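Local structure of transcobalamin-1 (Homo sapiens, 4KKI) at residues K37-T42 against Q289-L294; S53-V58 against A96-A101; A108-I113 against C155-N160; E226-E231 against M248-V253. The protein binds vitamin B12 with femtomolar affinity, transports it and protects it from the acidic environment of the stomach. All coordinates share one frame; numbering follows the deposited sequence.

Interaction 1: K37-T42 against Q289-L294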
loop_
_atom_site.group_PDB
_atom_site.type_symbol
_atom_site.label_atom_id
_atom_site.label_comp_id
_atom_site.label_asym_id
_atom_site.label_seq_id
_atom_site.Cartn_x
_atom_site.Cartn_y
_atom_site.Cartn_z
ATOM N N LYS A 37 -2.617 20.280 -3.004
ATOM C CA LYS A 37 -1.276 20.737 -3.384
ATOM C C LYS A 37 -0.115 20.070 -2.625
ATOM O O LYS A 37 0.886 19.712 -3.248
ATOM C CB LYS A 37 -1.167 22.267 -3.291
ATOM C CG LYS A 37 -0.658 22.948 -4.559
ATOM C CD LYS A 37 0.720 22.439 -4.963
ATOM C CE LYS A 37 1.287 23.204 -6.153
ATOM N NZ LYS A 37 1.605 24.624 -5.822
ATOM N N PRO A 38 -0.229 19.915 -1.288
ATOM C CA PRO A 38 0.876 19.249 -0.584
ATOM C C PRO A 38 1.157 17.850 -1.119
ATOM O O PRO A 38 2.317 17.436 -1.167
ATOM C CB PRO A 38 0.368 19.173 0.857
ATOM C CG PRO A 38 -0.516 20.359 0.985
ATOM C CD PRO A 38 -1.225 20.445 -0.336
ATOM N N LEU A 39 0.109 17.141 -1.526
ATOM C CA LEU A 39 0.273 15.819 -2.115
ATOM C C LEU A 39 1.059 15.939 -3.410
ATOM O O LEU A 39 1.989 15.171 -3.659
ATOM C CB LEU A 39 -1.083 15.174 -2.398
ATOM C CG LEU A 39 -2.039 14.975 -1.222
ATOM C CD1 LEU A 39 -3.279 14.222 -1.679
ATOM C CD2 LEU A 39 -1.351 14.242 -0.087
ATOM N N LEU A 40 0.675 16.915 -4.228
ATOM C CA LEU A 40 1.331 17.158 -5.505
ATOM C C LEU A 40 2.795 17.515 -5.282
ATOM O O LEU A 40 3.683 16.942 -5.911
ATOM C CB LEU A 40 0.612 18.273 -6.277
ATOM C CG LEU A 40 -0.882 18.063 -6.556
ATOM C CD1 LEU A 40 -1.505 19.280 -7.234
ATOM C CD2 LEU A 40 -1.105 16.813 -7.393
ATOM N N ASN A 41 3.041 18.451 -4.368
ATOM C CA ASN A 41 4.400 18.861 -4.037
ATOM C C ASN A 41 5.270 17.696 -3.588
ATOM O O ASN A 41 6.364 17.502 -4.109
ATOM C CB ASN A 41 4.395 19.960 -2.972
ATOM C CG ASN A 41 3.785 21.251 -3.476
ATOM O OD1 ASN A 41 3.817 21.539 -4.672
ATOM N ND2 ASN A 41 3.228 22.039 -2.564
ATOM N N THR A 42 4.766 16.919 -2.633
ATOM C CA THR A 42 5.463 15.737 -2.129
ATOM C C THR A 42 5.903 14.786 -3.248
ATOM O O THR A 42 7.052 14.348 -3.285
ATOM C CB THR A 42 4.584 14.967 -1.119
ATOM O OG1 THR A 42 4.440 15.739 0.080
ATOM C CG2 THR A 42 5.204 13.625 -0.775
ATOM N N GLN A 289 -0.973 6.916 -2.668
ATOM C CA GLN A 289 -2.070 5.986 -2.411
ATOM C C GLN A 289 -3.377 6.678 -2.034
ATOM O O GLN A 289 -4.457 6.134 -2.265
ATOM C CB GLN A 289 -1.680 4.965 -1.343
ATOM C CG GLN A 289 -0.599 4.009 -1.792
ATOM C CD GLN A 289 -0.306 2.936 -0.765
ATOM O OE1 GLN A 289 0.208 1.868 -1.098
ATOM N NE2 GLN A 289 -0.633 3.212 0.491
ATOM N N VAL A 290 -3.282 7.875 -1.464
ATOM C CA VAL A 290 -4.472 8.575 -0.987
ATOM C C VAL A 290 -5.133 9.428 -2.076
ATOM O O VAL A 290 -6.346 9.639 -2.056
ATOM C CB VAL A 290 -4.170 9.444 0.262
ATOM C CG1 VAL A 290 -3.423 10.718 -0.122
ATOM C CG2 VAL A 290 -5.455 9.784 0.998
ATOM N N LEU A 291 -4.336 9.884 -3.038
ATOM C CA LEU A 291 -4.797 10.839 -4.048
ATOM C C LEU A 291 -6.014 10.441 -4.909
ATOM O O LEU A 291 -6.943 11.238 -5.043
ATOM C CB LEU A 291 -3.630 11.291 -4.941
ATOM C CG LEU A 291 -3.985 12.282 -6.052
ATOM C CD1 LEU A 291 -4.478 13.596 -5.460
ATOM C CD2 LEU A 291 -2.795 12.513 -6.984
ATOM N N PRO A 292 -6.011 9.229 -5.506
ATOM C CA PRO A 292 -7.113 8.890 -6.423
ATOM C C PRO A 292 -8.507 9.018 -5.807
ATOM O O PRO A 292 -9.395 9.612 -6.423
ATOM C CB PRO A 292 -6.829 7.429 -6.780
ATOM C CG PRO A 292 -5.354 7.302 -6.649
ATOM C CD PRO A 292 -4.993 8.161 -5.471
ATOM N N ALA A 293 -8.685 8.476 -4.606
ATOM C CA ALA A 293 -9.978 8.510 -3.932
ATOM C C ALA A 293 -10.450 9.936 -3.674
ATOM O O ALA A 293 -11.635 10.234 -3.797
ATOM C CB ALA A 293 -9.922 7.723 -2.632
ATOM N N LEU A 294 -9.518 10.823 -3.333
ATOM C CA LEU A 294 -9.862 12.214 -3.043
ATOM C C LEU A 294 -10.396 12.928 -4.283
ATOM O O LEU A 294 -11.015 13.988 -4.186
ATOM C CB LEU A 294 -8.650 12.963 -2.489
ATOM C CG LEU A 294 -7.976 12.323 -1.274
ATOM C CD1 LEU A 294 -6.769 13.138 -0.842
ATOM C CD2 LEU A 294 -8.963 12.169 -0.129
#
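L39 projects from the first helix of the chain, and one of its branches, CD1, meets three apolar residues of helix 284-294 at once. The tight part lies here: CD1 of L39 is 3.7 Å from CD1 of L294, 3.8 Å from CG1 of V290 and 4.0 Å from CD1 of L291. With CG anti to the carbonyl carbon (chi1 -59°), the L39 side chain carries this methyl across to the partner helix, and it runs at about a right angle to the side chains of V290 and L294. All four side chains are buried. At the next residue, L40, the packing slackens. Its side chain points across rather than into the contact, and its CD2 comes no nearer than 4.6 Å to CD2 of L291; this residue is partly exposed. Within the same helix, T42 OG1 donates to P38 O at 3.0 Å. The short axes approach to 10.6 Å at 142°, nearer antiparallel than parallel. Helix 284-294 also carries Q289, whose NE2 donates to bound cyanocobalamin. In this α6-α6 barrel, L39 also touches F281 in a loop and I276 of helix 265-277, L291 leans on helix 55-63, and A293 packs against helix 244-252.

Interaction 2: S53-V58 against A96-A101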
loop_
_atom_site.group_PDB
_atom_site.type_symbol
_atom_site.label_atom_id
_atom_site.label_comp_id
_atom_site.label_asym_id
_atom_site.label_seq_id
_atom_site.Cartn_x
_atom_site.Cartn_y
_atom_site.Cartn_z
ATOM N N SER A 53 10.133 4.854 -5.252
ATOM C CA SER A 53 9.566 4.447 -6.527
ATOM C C SER A 53 8.859 5.603 -7.224
ATOM O O SER A 53 8.333 6.507 -6.573
ATOM C CB SER A 53 8.591 3.285 -6.325
ATOM O OG SER A 53 7.962 2.925 -7.542
ATOM N N ALA A 54 8.860 5.571 -8.552
ATOM C CA ALA A 54 8.095 6.529 -9.343
ATOM C C ALA A 54 6.880 5.841 -9.949
ATOM O O ALA A 54 6.007 6.491 -10.522
ATOM C CB ALA A 54 8.964 7.135 -10.433
ATOM N N VAL A 55 6.831 4.519 -9.817
ATOM C CA VAL A 55 5.742 3.728 -10.378
ATOM C C VAL A 55 4.407 4.050 -9.713
ATOM O O VAL A 55 3.428 4.375 -10.387
ATOM C CB VAL A 55 6.024 2.223 -10.240
ATOM C CG1 VAL A 55 4.829 1.413 -10.723
ATOM C CG2 VAL A 55 7.286 1.852 -11.011
ATOM N N ASN A 56 4.374 3.953 -8.387
ATOM C CA ASN A 56 3.173 4.267 -7.622
ATOM C C ASN A 56 2.748 5.724 -7.797
ATOM O O ASN A 56 1.560 6.033 -7.887
ATOM C CB ASN A 56 3.395 3.962 -6.139
ATOM C CG ASN A 56 4.671 4.582 -5.599
ATOM O OD1 ASN A 56 5.392 5.280 -6.316
ATOM N ND2 ASN A 56 4.953 4.336 -4.323
ATOM N N VAL A 57 3.735 6.610 -7.848
ATOM C CA VAL A 57 3.497 8.038 -7.979
ATOM C C VAL A 57 2.840 8.371 -9.318
ATOM O O VAL A 57 1.821 9.064 -9.367
ATOM C CB VAL A 57 4.817 8.822 -7.834
ATOM C CG1 VAL A 57 4.630 10.277 -8.219
ATOM C CG2 VAL A 57 5.352 8.692 -6.413
ATOM N N VAL A 58 3.423 7.863 -10.400
ATOM C CA VAL A 58 2.909 8.117 -11.742
ATOM C C VAL A 58 1.532 7.477 -11.935
ATOM O O VAL A 58 0.639 8.085 -12.526
ATOM C CB VAL A 58 3.903 7.642 -12.834
ATOM C CG1 VAL A 58 3.246 7.637 -14.207
ATOM C CG2 VAL A 58 5.147 8.522 -12.839
ATOM N N ALA A 96 2.922 -5.880 -10.912
ATOM C CA ALA A 96 1.516 -5.512 -11.043
ATOM C C ALA A 96 1.356 -3.994 -11.113
ATOM O O ALA A 96 0.639 -3.482 -11.969
ATOM C CB ALA A 96 0.703 -6.084 -9.890
ATOM N N LEU A 97 2.031 -3.281 -10.216
ATOM C CA LEU A 97 1.979 -1.820 -10.210
ATOM C C LEU A 97 2.574 -1.233 -11.483
ATOM O O LEU A 97 2.093 -0.221 -11.990
ATOM C CB LEU A 97 2.698 -1.249 -8.987
ATOM C CG LEU A 97 1.960 -1.345 -7.651
ATOM C CD1 LEU A 97 2.844 -0.845 -6.521
ATOM C CD2 LEU A 97 0.655 -0.560 -7.695
ATOM N N ILE A 98 3.626 -1.867 -11.992
ATOM C CA ILE A 98 4.257 -1.419 -13.226
ATOM C C ILE A 98 3.265 -1.490 -14.376
ATOM O O ILE A 98 3.106 -0.534 -15.135
ATOM C CB ILE A 98 5.507 -2.251 -13.559
ATOM C CG1 ILE A 98 6.637 -1.903 -12.591
ATOM C CG2 ILE A 98 5.958 -2.004 -14.993
ATOM C CD1 ILE A 98 7.896 -2.699 -12.814
ATOM N N ILE A 99 2.584 -2.625 -14.483
ATOM C CA ILE A 99 1.591 -2.829 -15.526
ATOM C C ILE A 99 0.445 -1.827 -15.391
ATOM O O ILE A 99 -0.003 -1.251 -16.383
ATOM C CB ILE A 99 1.047 -4.273 -15.506
ATOM C CG1 ILE A 99 2.185 -5.265 -15.777
ATOM C CG2 ILE A 99 -0.074 -4.441 -16.523
ATOM C CD1 ILE A 99 1.779 -6.723 -15.709
ATOM N N LEU A 100 -0.011 -1.610 -14.160
ATOM C CA LEU A 100 -1.096 -0.668 -13.909
ATOM C C LEU A 100 -0.688 0.749 -14.292
ATOM O O LEU A 100 -1.433 1.451 -14.971
ATOM C CB LEU A 100 -1.537 -0.711 -12.444
ATOM C CG LEU A 100 -2.186 -2.007 -11.952
ATOM C CD1 LEU A 100 -2.432 -1.936 -10.452
ATOM C CD2 LEU A 100 -3.480 -2.296 -12.701
ATOM N N ALA A 101 0.501 1.156 -13.858
ATOM C CA ALA A 101 1.015 2.487 -14.167
ATOM C C ALA A 101 1.201 2.705 -15.671
ATOM O O ALA A 101 0.948 3.795 -16.179
ATOM C CB ALA A 101 2.323 2.735 -13.432
#
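V55 lies against the backbone of helix 92-102, its two methyls turned to different parts of that helix. CG1, anti to the backbone N (chi1 175°), is the branch laid against the main chain of L97: it is 3.4 Å from L97 O and 3.8 Å from CB of the same residue. This is van der Waals packing of a methyl on a peptide group whose oxygen already accepts from A101 N, one turn later. The other branch, CG2, meets I98 obliquely, at 4.1 Å from its CG1. A101 completes the arc from the next turn, its small side chain leaving room for a close approach: CB stands 3.9 Å from CG1 of V55 and 3.6 Å from V55 O. Short side chains and direct backbone packing explain why the CA atoms of V55 and I98 are only 6.1 Å apart. The start of helix 55-63 is secured by S53, whose OG accepts from V55 N at 3.0 Å as a capping bond, so the residue that makes the contact is also the one the cap holds. L97, which V55 packs against, also reaches to about 4 Å from bound cyanocobalamin, between nearest atoms. Around the contact, V58 packs on M72 and M75 of helix 69-85, I98 on L118 of helix 118-135, and A96 on helix 144-156.

Interaction 3: A108-I113 against C155-N160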
loop_
_atom_site.group_PDB
_atom_site.type_symbol
_atom_site.label_atom_id
_atom_site.label_comp_id
_atom_site.label_asym_id
_atom_site.label_seq_id
_atom_site.Cartn_x
_atom_site.Cartn_y
_atom_site.Cartn_z
ATOM N N ALA A 108 1.836 5.583 -25.815
ATOM C CA ALA A 108 3.008 4.931 -26.386
ATOM C C ALA A 108 3.725 4.055 -25.360
ATOM O O ALA A 108 4.269 3.005 -25.700
ATOM C CB ALA A 108 3.963 5.964 -26.971
ATOM N N GLU A 109 3.715 4.489 -24.103
ATOM C CA GLU A 109 4.405 3.768 -23.038
ATOM C C GLU A 109 3.697 2.461 -22.679
ATOM O O GLU A 109 4.298 1.563 -22.089
ATOM C CB GLU A 109 4.564 4.650 -21.795
ATOM C CG GLU A 109 5.610 5.757 -21.931
ATOM C CD GLU A 109 5.159 6.903 -22.820
ATOM O OE1 GLU A 109 6.029 7.653 -23.313
ATOM O OE2 GLU A 109 3.936 7.057 -23.022
ATOM N N GLU A 110 2.423 2.360 -23.044
ATOM C CA GLU A 110 1.639 1.160 -22.779
ATOM C C GLU A 110 2.162 -0.032 -23.578
ATOM O O GLU A 110 1.967 -1.184 -23.191
ATOM C CB GLU A 110 0.164 1.402 -23.099
ATOM C CG GLU A 110 -0.767 0.326 -22.570
ATOM C CD GLU A 110 -2.195 0.509 -23.040
ATOM O OE1 GLU A 110 -3.118 0.089 -22.313
ATOM O OE2 GLU A 110 -2.393 1.070 -24.137
ATOM N N ASN A 111 2.828 0.254 -24.693
ATOM C CA ASN A 111 3.442 -0.785 -25.512
ATOM C C ASN A 111 4.492 -1.595 -24.758
ATOM O O ASN A 111 4.739 -2.755 -25.088
ATOM C CB ASN A 111 4.061 -0.183 -26.777
ATOM C CG ASN A 111 3.047 0.012 -27.888
ATOM O OD1 ASN A 111 2.311 0.998 -27.906
ATOM N ND2 ASN A 111 3.009 -0.928 -28.824
ATOM N N LEU A 112 5.104 -0.982 -23.748
ATOM C CA LEU A 112 6.137 -1.644 -22.954
ATOM C C LEU A 112 5.589 -2.890 -22.268
ATOM O O LEU A 112 6.320 -3.849 -22.027
ATOM C CB LEU A 112 6.728 -0.691 -21.911
ATOM C CG LEU A 112 7.842 0.274 -22.330
ATOM C CD1 LEU A 112 7.344 1.316 -23.321
ATOM C CD2 LEU A 112 8.449 0.944 -21.105
ATOM N N ILE A 113 4.300 -2.863 -21.954
ATOM C CA ILE A 113 3.640 -4.005 -21.339
ATOM C C ILE A 113 3.672 -5.204 -22.273
ATOM O O ILE A 113 3.980 -6.322 -21.859
ATOM C CB ILE A 113 2.174 -3.692 -21.004
ATOM C CG1 ILE A 113 2.088 -2.485 -20.067
ATOM C CG2 ILE A 113 1.501 -4.911 -20.391
ATOM C CD1 ILE A 113 0.671 -2.030 -19.781
ATOM N N CYS A 155 -6.717 -8.991 -14.211
ATOM C CA CYS A 155 -8.122 -8.812 -14.560
ATOM C C CYS A 155 -8.344 -7.616 -15.485
ATOM O O CYS A 155 -9.044 -7.721 -16.492
ATOM C CB CYS A 155 -8.965 -8.655 -13.293
ATOM S SG CYS A 155 -10.666 -8.168 -13.599
ATOM N N LEU A 156 -7.744 -6.480 -15.137
ATOM C CA LEU A 156 -7.901 -5.251 -15.915
ATOM C C LEU A 156 -7.286 -5.334 -17.311
ATOM O O LEU A 156 -7.709 -4.622 -18.222
ATOM C CB LEU A 156 -7.294 -4.065 -15.165
ATOM C CG LEU A 156 -8.067 -3.535 -13.957
ATOM C CD1 LEU A 156 -7.237 -2.504 -13.204
ATOM C CD2 LEU A 156 -9.387 -2.934 -14.410
ATOM N N PHE A 157 -6.286 -6.194 -17.477
ATOM C CA PHE A 157 -5.566 -6.267 -18.747
ATOM C C PHE A 157 -5.715 -7.618 -19.441
ATOM O O PHE A 157 -4.871 -8.009 -20.247
ATOM C CB PHE A 157 -4.091 -5.896 -18.551
ATOM C CG PHE A 157 -3.887 -4.475 -18.117
ATOM C CD1 PHE A 157 -3.961 -4.128 -16.779
ATOM C CD2 PHE A 157 -3.643 -3.480 -19.049
ATOM C CE1 PHE A 157 -3.786 -2.817 -16.376
ATOM C CE2 PHE A 157 -3.465 -2.167 -18.651
ATOM C CZ PHE A 157 -3.540 -1.835 -17.313
ATOM N N ASN A 158 -6.803 -8.314 -19.121
ATOM C CA ASN A 158 -7.155 -9.570 -19.776
ATOM C C ASN A 158 -6.060 -10.628 -19.716
ATOM O O ASN A 158 -5.842 -11.362 -20.679
ATOM C CB ASN A 158 -7.563 -9.323 -21.232
ATOM C CG ASN A 158 -8.795 -8.449 -21.349
ATOM O OD1 ASN A 158 -8.727 -7.327 -21.850
ATOM N ND2 ASN A 158 -9.930 -8.962 -20.890
ATOM N N GLY A 159 -5.368 -10.695 -18.585
ATOM C CA GLY A 159 -4.363 -11.717 -18.375
ATOM C C GLY A 159 -5.023 -13.024 -17.990
ATOM O O GLY A 159 -6.193 -13.045 -17.609
ATOM N N ASN A 160 -4.278 -14.118 -18.086
ATOM C CA ASN A 160 -4.822 -15.430 -17.765
ATOM C C ASN A 160 -4.674 -15.759 -16.282
ATOM O O ASN A 160 -3.562 -15.853 -15.763
ATOM C CB ASN A 160 -4.167 -16.512 -18.628
ATOM C CG ASN A 160 -4.984 -17.791 -18.684
ATOM O OD1 ASN A 160 -5.470 -18.280 -17.664
ATOM N ND2 ASN A 160 -5.145 -18.335 -19.885
#
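The F157 ring is met at its edge by a carboxylate: E110 OE1 lies near the plane of the ring, 4.3 Å from CE2. An oxygen placed so faces the weakly positive hydrogens of the rim instead of the electron-rich face, although at this distance any attraction is probably slight. I113 approaches the same corner from an oblique direction, with CD1 also 4.3 Å from CE2. Both partners therefore gather at one ring atom, and the two segments bury just 81 Å² between them. Reach explains how they arrive. The E110 side chain is extended, with CG anti to the backbone N (chi1 -167°) and the next torsion also trans, so its carboxylate travels far from a backbone that passes well clear of the ring; even the nearest CA atoms, those of I113 and F157, are 9.8 Å apart. F157 is the first residue to leave helical geometry after helix 144-156, and its side chain turns back toward the 108-113 segment. All three touching residues are buried. K304 touches both E110 and F157. Beyond the segments, I99 and L100 of helix 92-102 and I119 of helix 118-135 also pack on F157, while C155, two residues earlier, is joined by a disulfide to C197 of helix 185-203.

Interaction 4: E226-E231 against M248-V253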
loop_
_atom_site.group_PDB
_atom_site.type_symbol
_atom_site.label_atom_id
_atom_site.label_comp_id
_atom_site.label_asym_id
_atom_site.label_seq_id
_atom_site.Cartn_x
_atom_site.Cartn_y
_atom_site.Cartn_z
ATOM N N GLU A 226 -17.690 -5.264 5.334
ATOM C CA GLU A 226 -18.069 -5.209 6.739
ATOM C C GLU A 226 -16.847 -5.091 7.650
ATOM O O GLU A 226 -16.841 -4.289 8.584
ATOM C CB GLU A 226 -18.901 -6.437 7.107
ATOM C CG GLU A 226 -20.226 -6.504 6.368
ATOM C CD GLU A 226 -20.873 -7.870 6.450
ATOM O OE1 GLU A 226 -20.211 -8.814 6.927
ATOM O OE2 GLU A 226 -22.044 -7.997 6.035
ATOM N N LYS A 227 -15.815 -5.883 7.369
ATOM C CA LYS A 227 -14.575 -5.837 8.142
ATOM C C LYS A 227 -13.844 -4.508 7.961
ATOM O O LYS A 227 -13.219 -4.003 8.894
ATOM C CB LYS A 227 -13.645 -6.991 7.758
ATOM C CG LYS A 227 -14.178 -8.370 8.096
ATOM C CD LYS A 227 -13.275 -9.457 7.530
ATOM C CE LYS A 227 -13.791 -10.842 7.877
ATOM N NZ LYS A 227 -13.730 -11.094 9.342
ATOM N N ILE A 228 -13.917 -3.950 6.757
ATOM C CA ILE A 228 -13.321 -2.646 6.494
ATOM C C ILE A 228 -14.030 -1.563 7.306
ATOM O O ILE A 228 -13.387 -0.777 8.001
ATOM C CB ILE A 228 -13.350 -2.294 4.991
ATOM C CG1 ILE A 228 -12.309 -3.117 4.234
ATOM C CG2 ILE A 228 -13.074 -0.813 4.779
ATOM C CD1 ILE A 228 -12.355 -2.924 2.733
ATOM N N LEU A 229 -15.358 -1.541 7.232
ATOM C CA LEU A 229 -16.156 -0.557 7.958
ATOM C C LEU A 229 -16.053 -0.717 9.475
ATOM O O LEU A 229 -16.228 0.246 10.219
ATOM C CB LEU A 229 -17.620 -0.620 7.518
ATOM C CG LEU A 229 -17.927 0.005 6.157
ATOM C CD1 LEU A 229 -19.345 -0.312 5.724
ATOM C CD2 LEU A 229 -17.708 1.507 6.216
ATOM N N SER A 230 -15.766 -1.935 9.927
ATOM C CA SER A 230 -15.602 -2.201 11.353
ATOM C C SER A 230 -14.354 -1.527 11.906
ATOM O O SER A 230 -14.192 -1.405 13.119
ATOM C CB SER A 230 -15.528 -3.707 11.619
ATOM O OG SER A 230 -16.755 -4.341 11.308
ATOM N N GLU A 231 -13.469 -1.099 11.011
ATOM C CA GLU A 231 -12.235 -0.442 11.420
ATOM C C GLU A 231 -12.338 1.069 11.257
ATOM O O GLU A 231 -11.338 1.779 11.359
ATOM C CB GLU A 231 -11.045 -0.975 10.617
ATOM C CG GLU A 231 -10.839 -2.482 10.706
ATOM C CD GLU A 231 -10.374 -2.945 12.078
ATOM O OE1 GLU A 231 -9.865 -2.113 12.859
ATOM O OE2 GLU A 231 -10.518 -4.150 12.372
ATOM N N MET A 248 -11.350 3.986 0.937
ATOM C CA MET A 248 -12.363 4.772 0.237
ATOM C C MET A 248 -12.623 4.221 -1.166
ATOM O O MET A 248 -13.775 4.109 -1.585
ATOM C CB MET A 248 -11.961 6.251 0.158
ATOM C CG MET A 248 -11.903 6.974 1.503
ATOM S SD MET A 248 -11.294 8.673 1.375
ATOM C CE MET A 248 -12.596 9.435 0.411
ATOM N N GLN A 249 -11.554 3.875 -1.881
ATOM C CA GLN A 249 -11.681 3.267 -3.205
ATOM C C GLN A 249 -12.535 2.010 -3.141
ATOM O O GLN A 249 -13.455 1.829 -3.940
ATOM C CB GLN A 249 -10.313 2.901 -3.784
ATOM C CG GLN A 249 -9.447 4.073 -4.192
ATOM C CD GLN A 249 -8.239 3.633 -4.996
ATOM O OE1 GLN A 249 -8.337 2.742 -5.842
ATOM N NE2 GLN A 249 -7.091 4.245 -4.729
ATOM N N ALA A 250 -12.215 1.142 -2.187
ATOM C CA ALA A 250 -12.944 -0.108 -2.004
ATOM C C ALA A 250 -14.426 0.143 -1.729
ATOM O O ALA A 250 -15.288 -0.547 -2.269
ATOM C CB ALA A 250 -12.322 -0.924 -0.883
ATOM N N LEU A 251 -14.715 1.138 -0.894
ATOM C CA LEU A 251 -16.096 1.479 -0.569
ATOM C C LEU A 251 -16.796 2.186 -1.731
ATOM O O LEU A 251 -18.014 2.075 -1.887
ATOM C CB LEU A 251 -16.165 2.335 0.701
ATOM C CG LEU A 251 -15.695 1.670 2.000
ATOM C CD1 LEU A 251 -15.827 2.629 3.170
ATOM C CD2 LEU A 251 -16.470 0.385 2.270
ATOM N N PHE A 252 -16.022 2.912 -2.536
ATOM C CA PHE A 252 -16.548 3.569 -3.733
ATOM C C PHE A 252 -17.211 2.569 -4.675
ATOM O O PHE A 252 -18.270 2.841 -5.235
ATOM C CB PHE A 252 -15.432 4.292 -4.501
ATOM C CG PHE A 252 -15.056 5.630 -3.929
ATOM C CD1 PHE A 252 -15.701 6.134 -2.810
ATOM C CD2 PHE A 252 -14.064 6.391 -4.523
ATOM C CE1 PHE A 252 -15.354 7.367 -2.292
ATOM C CE2 PHE A 252 -13.715 7.627 -4.013
ATOM C CZ PHE A 252 -14.361 8.116 -2.893
ATOM N N VAL A 253 -16.579 1.411 -4.845
ATOM C CA VAL A 253 -17.031 0.436 -5.829
ATOM C C VAL A 253 -17.905 -0.663 -5.228
ATOM O O VAL A 253 -18.332 -1.576 -5.935
ATOM C CB VAL A 253 -15.837 -0.220 -6.556
ATOM C CG1 VAL A 253 -14.922 0.850 -7.138
ATOM C CG2 VAL A 253 -15.067 -1.129 -5.608
#
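L229 and L251 form the closest part of the contact: CD2 of L229 lies 3.8 Å from CD1 of L251, while CG of L229 is 4.2 Å from CD2 of L251. The two leucines meet at a slant, and both branches of L251 take part. CG anti to the carbonyl carbon (chi1 -76°) brings the end of L229 toward L251. I228 adds a second, looser pairing, its CD1 reaching CB of A250 at 4.1 Å and its CG2 standing 4.4 Å from CD2 of L251. L251 is thus shared by two consecutive residues of helix 213-229, whereas A250 meets I228 alone across these segments. In the next shell outward, F183 and I238 pack on I228, and I238 together with W263 covers L251. The main chain is secured close by. In the 226-231 segment, E226 O takes two donors, S230 N at 2.9 Å and S230 OG at 2.7 Å, which arrive from opposite faces of the carbonyl plane; the hydroxyl sits above that plane, with a C=O...O angle of 138°. On the partner helix, L251 O accepts from Y258 OH and A250 O from S254 OG. The connection between helices 213-229 and 244-252 contains N240, which binds cyanocobalamin. Successive helices running in roughly opposite directions and joined by apolar residues are characteristic of the α6-α6 barrel of this cobalamin carrier.

Overall arrangement
From the N terminus, 37-42 opens interaction 1, which closes only when the chain reaches 289-294 and so spans nearly the whole helical domain. The other three contacts all lie within that span and follow one another without crossing: interaction 2 joins 53-58 to 96-101, interaction 3 then links 108-113 to 155-160, and interaction 4 closes a short loop between 226-231 and 248-253. Contact in space joins both sequence neighbours (interactions 2 and 3) and distant parts (1 and 4). Interaction 4 touches interaction 1 through A293 against M248 and F252, whereas interactions 2 and 3 meet where I99 and L100 reach F157. Interaction 1 ties the first helix to a late one; the others join helices closer in sequence.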